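Local atomic coordinates of hydrolase, haloacid dehalogenase-like family (Streptococcus pneumoniae, PDB entry 2FI1), a protein that probably acts as a metal-dependent hydrolase of the haloacid dehalogenase-like family, its substrate not being known. Residues Thr16-Tyr21 and Pro81-Gly86; Glu22-Ala27 and Glu72-Glu77; Gly98-Leu103 and Glu148-Ser153; Asp8-Leu13 and Gly155-Asp160. All coordinates share one frame; numbering follows the deposited sequence.

Contact 1: residues Thr16-Tyr21 and Pro81-Gly86; sequences TLLDNY and PILFEG
The carboxylate of Asp19 lies flat on the ring of Phe84, the two planes only 8° apart. Asp19 CB stands over the ring centre, 3.8 Å from the Phe84 centroid, as a CH-pi contact. A chi1 of -166° sets Asp19 CG anti to the backbone N, 3.6 Å from Phe84 CE1. Asp19 OD1 also takes a hydrogen bond from Tyr45 of helix 41-50, while water 2 joins OD2 to Leu83 O. Two backbone bonds tie the segments: Phe84 N to Leu17 O at 3.0 Å and Asp19 N to Ile82 O at 2.8 Å. They form a single bridge between Leu18 and Leu83. As in HAD proteins with a cap inserted after the first strand, these are probably the two linkers between the Rossmann-like core and the helical cap. Leu18 CD1 packs on Pro81 CB at 3.7 Å. Thr16 O sits obliquely by the Phe84 ring, 3.2 Å from CD2. This buried oxygen has no hydrogen-bond partner in the model.

Contact 2: residues Glu22-Ala27 and Glu72-Glu77; sequences ETSTAA and ENEARE
Glu77 reaches from helix 66-77 onto helix 20-34, and its side chain can be followed outward along Thr23 and Ala26. Its CB lies 3.7 Å from Thr23 O and also touches Thr23 CB. CG stays by the same carbonyl, 3.6 Å from Thr23 O, with Ala27 N a little farther off. The chain then bends at chi2 (-71°). CD comes to 3.8 Å from Ala26 CB. At the tip, OE1 is 3.8 Å from both Ala26 CB and Thr23 CG2, and OE2 also approaches Ala26 CB.

The two helices probably belong to the helical cap of this HAD-like protein. Their short segments cross at 133°, with axes 8.3 Å apart. Such a close approach suits the small Ala27, whose CB rests 3.4 Å from Glu74 N and also touches Asn73 CB. Between the two segments, Ser24 OG donates to Glu74 OE2 at 2.6 Å, using the anti lone pair of that oxygen. Glu74 has CG anti to the backbone N and an extended chain beyond it, which carries the carboxylate across to the serine. Asn20 O is a second acceptor near this hydroxyl, which has one proton to share.

Contact 3: residues Gly98-Leu103 and Glu148-Ser153; sequences GGRHFL and EKYQIS
Polar bonds join Arg100 to the backbone of Tyr150. Arg100 NH2 donates to Tyr150 O at 2.8 Å, with a nearly straight N-H...O angle of 164°. The oxygen lies at the edge of the guanidinium, near its plane. Water 3 makes a second link, accepting from Arg100 NH1 and donating to Tyr150 O. The carbonyl is therefore gripped twice. Arg100 NE forms a salt bridge with Asp8, which helps to fix the guanidinium from another direction. Phe102 CZ, from the same strand, sits over one face of the guanidinium.

Aromatic contact is carried by Phe102 and Tyr150. Phe102 CE1 sits over one face of the Tyr150 ring, offset toward the rim and 3.4 Å from Tyr150 CD2. The ring planes meet obliquely, at 49°. Lys149 CG lies over the opposite face of the tyrosine. The Tyr150 hydroxyl is hydrogen-bonded to Glu126.

Apolar contact is completed by Ile152, whose CD1 lies 4.2 Å from Phe102 CE2.

Tyr150 follows the end of helix 141-149, which Gln151 closes as the C-prime residue of a Schellman motif. This turn packs on one face of the central parallel sheet. There Arg100 and Phe102 project from strand 100-104, between strands 8-11 and 124-128, and Thr125 of the latter also touches Tyr150.

Contact 4: residues Asp8-Leu13 and Gly155-Asp160; sequences DYIWDL and GLVIGD. With CA (calcium ion), chain B.
Asp12 OD2 is held by the calcium ion at 2.4 Å and by a hydrogen bond with Thr16 OG1. Asp12 OD1 binds the same ion more loosely, at 2.8 Å, which makes this carboxylate bidentate. Asp160 supplies OD1 alone, 2.4 Å from the calcium. The two side chains cross at about a right angle, yet their carboxylate planes are only 19° apart. Asp12 OD2 and Asp160 OD1 come within 2.9 Å because they share the metal. Gly14 and waters 5, 6 and 7 complete the site. Water 5 also donates to Asp160 OD2.

Both acids sit at the C-terminal ends of neighbouring parallel strands, 8-11 and 155-159. This is the usual place for the metal site in the Rossmann-like HAD core, where magnesium is the common cofactor. Backbone bonds hold the strands together, among them Ile10 N to Leu156 O at 2.8 Å and Ile158 N to Ile10 O at 2.9 Å. On the sheet face of Tyr9 and Trp11, Ile158 touches both rings. Its CD1 stands over the centre of the six-membered ring of Trp11, 4.0 Å from the centroid. It also meets the edge of the Tyr9 ring. Ile158 CG2 lies 3.9 Å from Trp11 CZ3.

Overall arrangement
Contacts 3 and 4 lie in the Rossmann-like core, with centres about 11 Å apart. They share one parallel sheet, in which strands 100-104 and 8-11 are neighbours. Contact 2 probably lies in the helical cap, its centre about 25 Å from that of contact 4 and 33 Å from that of contact 3. Contact 1 stands between these parts, its centre about 13 Å from that of contact 2 and 14 Å from that of contact 4; it touches both. Along the chain, contact 4 encloses the rest. Contact 2 is nested within contact 1, and contact 3 follows. The cap is probably an insertion after the first strand, joined to the core beside the calcium site.

Contact 1: residues Thr16-Tyr21 and Pro81-Gly86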
loop_
_atom_site.group_PDB
_atom_site.type_symbol
_atom_site.label_atom_id
_atom_site.label_comp_id
_atom_site.label_asym_id
_atom_site.label_seq_id
_atom_site.Cartn_x
_atom_site.Cartn_y
_atom_site.Cartn_z
ATOM N N THR A 16 -1.233 -1.207 2.898
ATOM C CA THR A 16 -1.419 -2.636 3.148
ATOM C C THR A 16 -0.051 -3.295 3.343
ATOM O O THR A 16 0.254 -3.780 4.427
ATOM C CB THR A 16 -2.221 -3.280 2.006
ATOM O OG1 THR A 16 -3.529 -2.680 1.962
ATOM C CG2 THR A 16 -2.364 -4.757 2.206
ATOM N N LEU A 17 0.783 -3.300 2.308
ATOM C CA LEU A 17 2.160 -3.796 2.449
ATOM C C LEU A 17 3.135 -2.680 2.811
ATOM O O LEU A 17 4.025 -2.868 3.634
ATOM C CB LEU A 17 2.609 -4.468 1.159
ATOM C CG LEU A 17 1.821 -5.714 0.767
ATOM C CD1 LEU A 17 2.356 -6.219 -0.534
ATOM C CD2 LEU A 17 1.901 -6.792 1.837
ATOM N N LEU A 18 2.956 -1.528 2.170
ATOM C CA LEU A 18 3.846 -0.376 2.341
ATOM C C LEU A 18 3.198 0.646 3.261
ATOM O O LEU A 18 2.076 1.085 3.002
ATOM C CB LEU A 18 4.118 0.263 0.985
ATOM C CG LEU A 18 5.052 1.475 0.977
ATOM C CD1 LEU A 18 6.484 1.037 1.212
ATOM C CD2 LEU A 18 4.896 2.219 -0.331
ATOM N N ASP A 19 3.904 1.010 4.334
ATOM C CA ASP A 19 3.440 2.052 5.247
ATOM C C ASP A 19 3.884 3.409 4.685
ATOM O O ASP A 19 4.784 4.069 5.215
ATOM C CB ASP A 19 3.998 1.795 6.647
ATOM C CG ASP A 19 3.317 2.623 7.727
ATOM O OD1 ASP A 19 2.511 3.513 7.388
ATOM O OD2 ASP A 19 3.606 2.362 8.917
ATOM N N ASN A 20 3.247 3.824 3.594
ATOM C CA ASN A 20 3.599 5.095 2.974
ATOM C C ASN A 20 3.294 6.272 3.890
ATOM O O ASN A 20 3.969 7.302 3.810
ATOM C CB ASN A 20 2.895 5.281 1.630
ATOM C CG ASN A 20 1.401 5.191 1.743
ATOM O OD1 ASN A 20 0.844 4.092 1.809
ATOM N ND2 ASN A 20 0.724 6.343 1.756
ATOM N N TYR A 21 2.294 6.155 4.757
ATOM C CA TYR A 21 1.998 7.284 5.638
ATOM C C TYR A 21 3.091 7.485 6.671
ATOM O O TYR A 21 3.256 8.595 7.171
ATOM C CB TYR A 21 0.594 7.177 6.248
ATOM C CG TYR A 21 -0.475 7.353 5.193
ATOM C CD1 TYR A 21 -0.609 8.559 4.509
ATOM C CD2 TYR A 21 -1.330 6.317 4.859
ATOM C CE1 TYR A 21 -1.573 8.717 3.517
ATOM C CE2 TYR A 21 -2.299 6.469 3.872
ATOM C CZ TYR A 21 -2.405 7.668 3.209
ATOM O OH TYR A 21 -3.368 7.830 2.237
ATOM N N PRO A 81 11.996 3.069 1.840
ATOM C CA PRO A 81 10.585 2.910 2.195
ATOM C C PRO A 81 10.403 1.962 3.376
ATOM O O PRO A 81 11.277 1.134 3.651
ATOM C CB PRO A 81 9.949 2.339 0.920
ATOM C CG PRO A 81 10.970 2.481 -0.168
ATOM C CD PRO A 81 12.298 2.521 0.505
ATOM N N ILE A 82 9.282 2.092 4.068
ATOM C CA ILE A 82 9.002 1.334 5.275
ATOM C C ILE A 82 7.780 0.452 5.047
ATOM O O ILE A 82 6.702 0.953 4.746
ATOM C CB ILE A 82 8.759 2.301 6.460
ATOM C CG1 ILE A 82 10.018 3.142 6.699
ATOM C CG2 ILE A 82 8.387 1.554 7.734
ATOM C CD1 ILE A 82 9.840 4.267 7.682
ATOM N N LEU A 83 7.954 -0.863 5.165
ATOM C CA LEU A 83 6.829 -1.801 5.101
ATOM C C LEU A 83 6.074 -1.789 6.420
ATOM O O LEU A 83 6.628 -1.395 7.450
ATOM C CB LEU A 83 7.330 -3.225 4.835
ATOM C CG LEU A 83 8.084 -3.451 3.530
ATOM C CD1 LEU A 83 8.605 -4.884 3.508
ATOM C CD2 LEU A 83 7.188 -3.160 2.333
ATOM N N PHE A 84 4.826 -2.250 6.416
ATOM C CA PHE A 84 4.172 -2.533 7.690
ATOM C C PHE A 84 4.935 -3.633 8.413
ATOM O O PHE A 84 5.532 -4.508 7.777
ATOM C CB PHE A 84 2.705 -2.892 7.491
ATOM C CG PHE A 84 1.832 -1.691 7.296
ATOM C CD1 PHE A 84 1.462 -0.919 8.385
ATOM C CD2 PHE A 84 1.438 -1.283 6.037
ATOM C CE1 PHE A 84 0.684 0.207 8.208
ATOM C CE2 PHE A 84 0.671 -0.163 5.864
ATOM C CZ PHE A 84 0.286 0.574 6.946
ATOM N N GLU A 85 4.937 -3.582 9.741
ATOM C CA GLU A 85 5.673 -4.546 10.536
ATOM C C GLU A 85 5.174 -5.950 10.232
ATOM O O GLU A 85 3.983 -6.182 10.250
ATOM C CB GLU A 85 5.475 -4.267 12.031
ATOM C CG GLU A 85 6.347 -5.112 12.939
ATOM C CD GLU A 85 7.822 -4.843 12.735
ATOM O OE1 GLU A 85 8.193 -3.659 12.571
ATOM O OE2 GLU A 85 8.614 -5.808 12.735
ATOM N N GLY A 86 6.094 -6.861 9.930
ATOM C CA GLY A 86 5.740 -8.264 9.740
ATOM C C GLY A 86 5.377 -8.665 8.321
ATOM O O GLY A 86 5.063 -9.818 8.077
HETATM O O HOH W 1 7.121 3.820 3.257
HETATM O O HOH W 2 5.441 0.393 9.650
#

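Contact 2: residues Glu22-Ala27 and Glu72-Glu77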
loop_
_atom_site.group_PDB
_atom_site.type_symbol
_atom_site.label_atom_id
_atom_site.label_comp_id
_atom_site.label_asym_id
_atom_site.label_seq_id
_atom_site.Cartn_x
_atom_site.Cartn_y
_atom_site.Cartn_z
ATOM N N GLU A 22 3.871 6.451 6.977
ATOM C CA GLU A 22 4.980 6.628 7.924
ATOM C C GLU A 22 6.103 7.478 7.335
ATOM O O GLU A 22 6.605 8.396 7.988
ATOM C CB GLU A 22 5.532 5.277 8.401
ATOM C CG GLU A 22 6.640 5.376 9.445
ATOM C CD GLU A 22 6.208 6.090 10.705
ATOM O OE1 GLU A 22 4.997 6.099 10.996
ATOM O OE2 GLU A 22 7.091 6.657 11.388
ATOM N N THR A 23 6.511 7.173 6.110
ATOM C CA THR A 23 7.547 7.962 5.468
ATOM C C THR A 23 7.063 9.396 5.206
ATOM O O THR A 23 7.816 10.361 5.371
ATOM C CB THR A 23 8.066 7.294 4.173
ATOM O OG1 THR A 23 6.989 6.683 3.466
ATOM C CG2 THR A 23 9.122 6.238 4.485
ATOM N N SER A 24 5.800 9.550 4.819
ATOM C CA SER A 24 5.245 10.875 4.597
ATOM C C SER A 24 5.156 11.665 5.899
ATOM O O SER A 24 5.489 12.849 5.928
ATOM C CB SER A 24 3.878 10.760 3.933
ATOM O OG SER A 24 4.002 10.244 2.613
ATOM N N THR A 25 4.755 11.009 6.983
ATOM C CA THR A 25 4.690 11.667 8.292
ATOM C C THR A 25 6.072 12.135 8.734
ATOM O O THR A 25 6.235 13.265 9.199
ATOM C CB THR A 25 4.067 10.744 9.352
ATOM O OG1 THR A 25 2.696 10.501 9.014
ATOM C CG2 THR A 25 4.138 11.355 10.749
ATOM N N ALA A 26 7.072 11.283 8.581
ATOM C CA ALA A 26 8.425 11.663 8.948
ATOM C C ALA A 26 8.841 12.915 8.189
ATOM O O ALA A 26 9.357 13.867 8.785
ATOM C CB ALA A 26 9.391 10.512 8.682
ATOM N N ALA A 27 8.587 12.935 6.885
ATOM C CA ALA A 27 8.915 14.102 6.054
ATOM C C ALA A 27 8.101 15.344 6.445
ATOM O O ALA A 27 8.622 16.455 6.455
ATOM C CB ALA A 27 8.704 13.789 4.603
ATOM N N GLU A 72 10.068 17.232 -1.387
ATOM C CA GLU A 72 11.485 16.902 -1.477
ATOM C C GLU A 72 11.913 16.010 -0.310
ATOM O O GLU A 72 12.591 15.004 -0.502
ATOM C CB GLU A 72 12.334 18.173 -1.561
ATOM C CG GLU A 72 12.218 18.871 -2.914
ATOM C CD GLU A 72 13.279 19.938 -3.145
ATOM O OE1 GLU A 72 14.403 19.801 -2.608
ATOM O OE2 GLU A 72 12.987 20.913 -3.877
ATOM N N ASN A 73 11.484 16.358 0.900
ATOM C CA ASN A 73 11.791 15.540 2.069
ATOM C C ASN A 73 11.141 14.156 1.999
ATOM O O ASN A 73 11.729 13.171 2.437
ATOM C CB ASN A 73 11.389 16.258 3.360
ATOM C CG ASN A 73 12.383 17.334 3.764
ATOM O OD1 ASN A 73 13.580 17.224 3.480
ATOM N ND2 ASN A 73 11.900 18.362 4.447
ATOM N N GLU A 74 9.939 14.087 1.431
ATOM C CA GLU A 74 9.249 12.811 1.267
ATOM C C GLU A 74 10.004 11.902 0.293
ATOM O O GLU A 74 10.156 10.712 0.545
ATOM C CB GLU A 74 7.817 13.051 0.794
ATOM C CG GLU A 74 6.971 11.793 0.675
ATOM C CD GLU A 74 5.651 12.071 -0.005
ATOM O OE1 GLU A 74 5.648 12.695 -1.083
ATOM O OE2 GLU A 74 4.602 11.663 0.521
ATOM N N ALA A 75 10.468 12.463 -0.820
ATOM C CA ALA A 75 11.258 11.686 -1.774
ATOM C C ALA A 75 12.506 11.119 -1.108
ATOM O O ALA A 75 12.872 9.964 -1.340
ATOM C CB ALA A 75 11.637 12.535 -2.966
ATOM N N ARG A 76 13.151 11.922 -0.268
ATOM C CA ARG A 76 14.309 11.449 0.492
ATOM C C ARG A 76 13.967 10.293 1.429
ATOM O O ARG A 76 14.690 9.304 1.497
ATOM C CB ARG A 76 14.931 12.580 1.293
ATOM C CG ARG A 76 16.243 12.200 1.957
ATOM C CD ARG A 76 17.032 13.418 2.395
ATOM N NE ARG A 76 17.283 14.335 1.283
ATOM C CZ ARG A 76 16.612 15.462 1.037
ATOM N NH1 ARG A 76 15.620 15.863 1.826
ATOM N NH2 ARG A 76 16.940 16.202 -0.018
ATOM N N GLU A 77 12.862 10.411 2.157
ATOM C CA GLU A 77 12.413 9.312 3.009
ATOM C C GLU A 77 12.177 8.037 2.208
ATOM O O GLU A 77 12.497 6.936 2.678
ATOM C CB GLU A 77 11.122 9.694 3.738
ATOM C CG GLU A 77 11.351 10.525 4.972
ATOM C CD GLU A 77 11.987 9.715 6.095
ATOM O OE1 GLU A 77 11.585 8.550 6.323
ATOM O OE2 GLU A 77 12.884 10.249 6.745
#

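Contact 3: residues Gly98-Leu103 and Glu148-Ser153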
loop_
_atom_site.group_PDB
_atom_site.type_symbol
_atom_site.label_atom_id
_atom_site.label_comp_id
_atom_site.label_asym_id
_atom_site.label_seq_id
_atom_site.Cartn_x
_atom_site.Cartn_y
_atom_site.Cartn_z
ATOM N N GLY A 98 2.963 -22.879 -0.751
ATOM C CA GLY A 98 2.671 -22.942 -2.174
ATOM C C GLY A 98 1.788 -21.808 -2.668
ATOM O O GLY A 98 1.340 -21.823 -3.818
ATOM N N GLY A 99 1.543 -20.813 -1.822
ATOM C CA GLY A 99 0.732 -19.674 -2.230
ATOM C C GLY A 99 1.442 -18.811 -3.246
ATOM O O GLY A 99 2.668 -18.841 -3.354
ATOM N N ARG A 100 0.652 -18.069 -4.014
ATOM C CA ARG A 100 1.169 -17.093 -4.967
ATOM C C ARG A 100 0.689 -15.712 -4.567
ATOM O O ARG A 100 -0.419 -15.555 -4.044
ATOM C CB ARG A 100 0.699 -17.361 -6.401
ATOM C CG ARG A 100 1.149 -18.699 -6.963
ATOM C CD ARG A 100 0.723 -18.875 -8.396
ATOM N NE ARG A 100 -0.727 -18.925 -8.532
ATOM C CZ ARG A 100 -1.364 -19.131 -9.684
ATOM N NH1 ARG A 100 -0.688 -19.311 -10.806
ATOM N NH2 ARG A 100 -2.685 -19.157 -9.705
ATOM N N HIS A 101 1.533 -14.720 -4.851
ATOM C CA HIS A 101 1.272 -13.329 -4.562
ATOM C C HIS A 101 1.224 -12.546 -5.854
ATOM O O HIS A 101 2.052 -12.732 -6.734
ATOM C CB HIS A 101 2.381 -12.730 -3.703
ATOM C CG HIS A 101 2.606 -13.435 -2.408
ATOM N ND1 HIS A 101 1.729 -13.349 -1.349
ATOM C CD2 HIS A 101 3.624 -14.230 -2.000
ATOM C CE1 HIS A 101 2.194 -14.070 -0.343
ATOM N NE2 HIS A 101 3.341 -14.611 -0.711
ATOM N N PHE A 102 0.258 -11.640 -5.930
ATOM C CA PHE A 102 0.115 -10.700 -7.033
ATOM C C PHE A 102 -0.035 -9.320 -6.438
ATOM O O PHE A 102 -0.422 -9.174 -5.279
ATOM C CB PHE A 102 -1.103 -11.043 -7.893
ATOM C CG PHE A 102 -1.068 -12.437 -8.422
ATOM C CD1 PHE A 102 -0.470 -12.719 -9.634
ATOM C CD2 PHE A 102 -1.593 -13.483 -7.683
ATOM C CE1 PHE A 102 -0.427 -14.021 -10.104
ATOM C CE2 PHE A 102 -1.540 -14.774 -8.153
ATOM C CZ PHE A 102 -0.962 -15.040 -9.351
ATOM N N LEU A 103 0.262 -8.294 -7.225
ATOM C CA LEU A 103 0.101 -6.918 -6.759
ATOM C C LEU A 103 -0.614 -6.120 -7.826
ATOM O O LEU A 103 -0.261 -6.231 -9.001
ATOM C CB LEU A 103 1.457 -6.282 -6.455
ATOM C CG LEU A 103 1.528 -4.911 -5.775
ATOM C CD1 LEU A 103 1.061 -4.972 -4.371
ATOM C CD2 LEU A 103 2.966 -4.431 -5.800
ATOM N N GLU A 148 -8.179 -14.734 -14.809
ATOM C CA GLU A 148 -8.155 -15.486 -16.066
ATOM C C GLU A 148 -6.752 -15.986 -16.398
ATOM O O GLU A 148 -6.537 -17.167 -16.690
ATOM C CB GLU A 148 -8.702 -14.615 -17.209
ATOM C CG GLU A 148 -8.727 -15.294 -18.587
ATOM C CD GLU A 148 -9.261 -14.393 -19.696
ATOM O OE1 GLU A 148 -10.219 -13.624 -19.451
ATOM O OE2 GLU A 148 -8.724 -14.468 -20.826
ATOM N N LYS A 149 -5.772 -15.095 -16.334
ATOM C CA LYS A 149 -4.419 -15.440 -16.754
ATOM C C LYS A 149 -3.810 -16.510 -15.859
ATOM O O LYS A 149 -3.117 -17.415 -16.350
ATOM C CB LYS A 149 -3.529 -14.192 -16.757
ATOM C CG LYS A 149 -2.085 -14.455 -17.156
ATOM C CD LYS A 149 -1.311 -13.161 -17.376
ATOM C CE LYS A 149 0.127 -13.450 -17.751
ATOM N NZ LYS A 149 0.908 -12.181 -17.909
ATOM N N TYR A 150 -4.061 -16.391 -14.553
ATOM C CA TYR A 150 -3.465 -17.282 -13.559
ATOM C C TYR A 150 -4.461 -18.318 -13.046
ATOM O O TYR A 150 -4.158 -19.090 -12.138
ATOM C CB TYR A 150 -2.821 -16.459 -12.425
ATOM C CG TYR A 150 -1.625 -15.698 -12.948
ATOM C CD1 TYR A 150 -0.428 -16.343 -13.186
ATOM C CD2 TYR A 150 -1.710 -14.337 -13.261
ATOM C CE1 TYR A 150 0.662 -15.665 -13.705
ATOM C CE2 TYR A 150 -0.623 -13.653 -13.774
ATOM C CZ TYR A 150 0.558 -14.321 -13.999
ATOM O OH TYR A 150 1.666 -13.691 -14.521
ATOM N N GLN A 151 -5.636 -18.359 -13.665
ATOM C CA GLN A 151 -6.628 -19.400 -13.389
ATOM C C GLN A 151 -6.837 -19.551 -11.883
ATOM O O GLN A 151 -6.682 -20.616 -11.284
ATOM C CB GLN A 151 -6.220 -20.691 -14.096
ATOM C CG GLN A 151 -6.382 -20.541 -15.598
ATOM C CD GLN A 151 -5.837 -21.705 -16.375
ATOM O OE1 GLN A 151 -4.624 -21.891 -16.465
ATOM N NE2 GLN A 151 -6.735 -22.489 -16.971
ATOM N N ILE A 152 -7.212 -18.427 -11.279
ATOM C CA ILE A 152 -7.361 -18.313 -9.841
ATOM C C ILE A 152 -8.723 -18.851 -9.402
ATOM O O ILE A 152 -9.762 -18.269 -9.733
ATOM C CB ILE A 152 -7.206 -16.822 -9.392
ATOM C CG1 ILE A 152 -5.820 -16.292 -9.773
ATOM C CG2 ILE A 152 -7.451 -16.687 -7.899
ATOM C CD1 ILE A 152 -5.588 -14.827 -9.420
ATOM N N SER A 153 -8.709 -19.942 -8.635
ATOM C CA SER A 153 -9.929 -20.535 -8.067
ATOM C C SER A 153 -10.098 -20.301 -6.568
ATOM O O SER A 153 -11.195 -20.461 -6.028
ATOM C CB SER A 153 -9.918 -22.044 -8.301
ATOM O OG SER A 153 -8.758 -22.613 -7.718
HETATM O O HOH W 3 -1.758 -20.812 -13.094
#

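Contact 4: residues Asp8-Leu13 and Gly155-Asp160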
loop_
_atom_site.group_PDB
_atom_site.type_symbol
_atom_site.label_atom_id
_atom_site.label_comp_id
_atom_site.label_asym_id
_atom_site.label_seq_id
_atom_site.Cartn_x
_atom_site.Cartn_y
_atom_site.Cartn_z
ATOM N N ASP A 8 -4.099 -18.010 -3.663
ATOM C CA ASP A 8 -3.639 -16.804 -4.340
ATOM C C ASP A 8 -4.044 -15.556 -3.570
ATOM O O ASP A 8 -5.153 -15.466 -3.049
ATOM C CB ASP A 8 -4.211 -16.773 -5.753
ATOM C CG ASP A 8 -3.657 -17.876 -6.617
ATOM O OD1 ASP A 8 -2.443 -18.139 -6.495
ATOM O OD2 ASP A 8 -4.417 -18.478 -7.408
ATOM N N TYR A 9 -3.122 -14.605 -3.510
ATOM C CA TYR A 9 -3.254 -13.414 -2.699
ATOM C C TYR A 9 -2.981 -12.222 -3.606
ATOM O O TYR A 9 -1.889 -12.110 -4.156
ATOM C CB TYR A 9 -2.259 -13.474 -1.523
ATOM C CG TYR A 9 -2.584 -14.606 -0.574
ATOM C CD1 TYR A 9 -3.332 -14.383 0.568
ATOM C CD2 TYR A 9 -2.204 -15.915 -0.858
ATOM C CE1 TYR A 9 -3.662 -15.404 1.426
ATOM C CE2 TYR A 9 -2.546 -16.954 -0.006
ATOM C CZ TYR A 9 -3.271 -16.686 1.134
ATOM O OH TYR A 9 -3.628 -17.729 1.989
ATOM N N ILE A 10 -3.989 -11.378 -3.799
ATOM C CA ILE A 10 -3.850 -10.202 -4.634
ATOM C C ILE A 10 -3.773 -8.996 -3.707
ATOM O O ILE A 10 -4.762 -8.626 -3.069
ATOM C CB ILE A 10 -5.010 -10.049 -5.629
ATOM C CG1 ILE A 10 -5.117 -11.281 -6.535
ATOM C CG2 ILE A 10 -4.780 -8.797 -6.479
ATOM C CD1 ILE A 10 -6.286 -11.220 -7.503
ATOM N N TRP A 11 -2.598 -8.389 -3.662
ATOM C CA TRP A 11 -2.268 -7.357 -2.701
ATOM C C TRP A 11 -2.368 -5.955 -3.267
ATOM O O TRP A 11 -2.246 -5.730 -4.473
ATOM C CB TRP A 11 -0.830 -7.542 -2.216
ATOM C CG TRP A 11 -0.563 -8.829 -1.491
ATOM C CD1 TRP A 11 -0.060 -9.979 -2.020
ATOM C CD2 TRP A 11 -0.740 -9.068 -0.093
ATOM N NE1 TRP A 11 0.076 -10.923 -1.043
ATOM C CE2 TRP A 11 -0.345 -10.398 0.147
ATOM C CE3 TRP A 11 -1.205 -8.295 0.976
ATOM C CZ2 TRP A 11 -0.377 -10.972 1.419
ATOM C CZ3 TRP A 11 -1.249 -8.875 2.242
ATOM C CH2 TRP A 11 -0.837 -10.202 2.445
ATOM N N ASP A 12 -2.569 -5.051 -2.332
ATOM C CA ASP A 12 -2.483 -3.612 -2.478
ATOM C C ASP A 12 -1.146 -3.192 -1.849
ATOM O O ASP A 12 -0.694 -3.813 -0.894
ATOM C CB ASP A 12 -3.705 -3.037 -1.747
ATOM C CG ASP A 12 -3.650 -1.554 -1.490
ATOM O OD1 ASP A 12 -3.461 -0.770 -2.432
ATOM O OD2 ASP A 12 -3.932 -1.187 -0.322
ATOM N N LEU A 13 -0.506 -2.153 -2.382
ATOM C CA LEU A 13 0.786 -1.711 -1.881
ATOM C C LEU A 13 0.595 -0.691 -0.754
ATOM O O LEU A 13 0.677 -1.034 0.408
ATOM C CB LEU A 13 1.642 -1.151 -3.023
ATOM C CG LEU A 13 3.072 -0.730 -2.655
ATOM C CD1 LEU A 13 3.882 -1.910 -2.110
ATOM C CD2 LEU A 13 3.756 -0.119 -3.868
ATOM N N GLY A 155 -8.818 -17.358 -4.288
ATOM C CA GLY A 155 -8.104 -16.087 -4.207
ATOM C C GLY A 155 -8.649 -15.170 -3.135
ATOM O O GLY A 155 -9.855 -15.123 -2.882
ATOM N N LEU A 156 -7.735 -14.438 -2.506
ATOM C CA LEU A 156 -8.078 -13.416 -1.524
ATOM C C LEU A 156 -7.500 -12.074 -1.978
ATOM O O LEU A 156 -6.319 -11.977 -2.311
ATOM C CB LEU A 156 -7.515 -13.787 -0.152
ATOM C CG LEU A 156 -7.831 -12.819 0.996
ATOM C CD1 LEU A 156 -9.317 -12.765 1.301
ATOM C CD2 LEU A 156 -7.044 -13.180 2.245
ATOM N N VAL A 157 -8.344 -11.051 -1.992
ATOM C CA VAL A 157 -7.949 -9.693 -2.338
ATOM C C VAL A 157 -7.797 -8.911 -1.040
ATOM O O VAL A 157 -8.747 -8.820 -0.261
ATOM C CB VAL A 157 -9.015 -9.031 -3.233
ATOM C CG1 VAL A 157 -8.699 -7.570 -3.487
ATOM C CG2 VAL A 157 -9.126 -9.782 -4.542
ATOM N N ILE A 158 -6.612 -8.355 -0.801
ATOM C CA ILE A 158 -6.309 -7.657 0.439
ATOM C C ILE A 158 -6.002 -6.194 0.135
ATOM O O ILE A 158 -5.099 -5.897 -0.643
ATOM C CB ILE A 158 -5.093 -8.274 1.162
ATOM C CG1 ILE A 158 -5.278 -9.787 1.355
ATOM C CG2 ILE A 158 -4.887 -7.585 2.496
ATOM C CD1 ILE A 158 -4.579 -10.615 0.309
ATOM N N GLY A 159 -6.749 -5.278 0.737
ATOM C CA GLY A 159 -6.476 -3.859 0.561
ATOM C C GLY A 159 -7.070 -3.066 1.695
ATOM O O GLY A 159 -7.914 -3.557 2.437
ATOM N N ASP A 160 -6.637 -1.818 1.825
ATOM C CA ASP A 160 -7.055 -1.003 2.960
ATOM C C ASP A 160 -8.259 -0.113 2.676
ATOM O O ASP A 160 -8.773 0.505 3.606
ATOM C CB ASP A 160 -5.890 -0.154 3.497
ATOM C CG ASP A 160 -5.420 0.911 2.521
ATOM O OD1 ASP A 160 -5.404 0.656 1.303
ATOM O OD2 ASP A 160 -5.046 2.018 2.982
HETATM CA CA CA B . -4.072 1.176 -0.582
HETATM O O HOH W 4 -5.690 -5.802 -3.369
HETATM O O HOH W 5 -4.231 3.249 0.611
HETATM O O HOH W 6 -6.131 1.129 -1.776
HETATM O O HOH W 7 -3.056 2.294 -2.352
#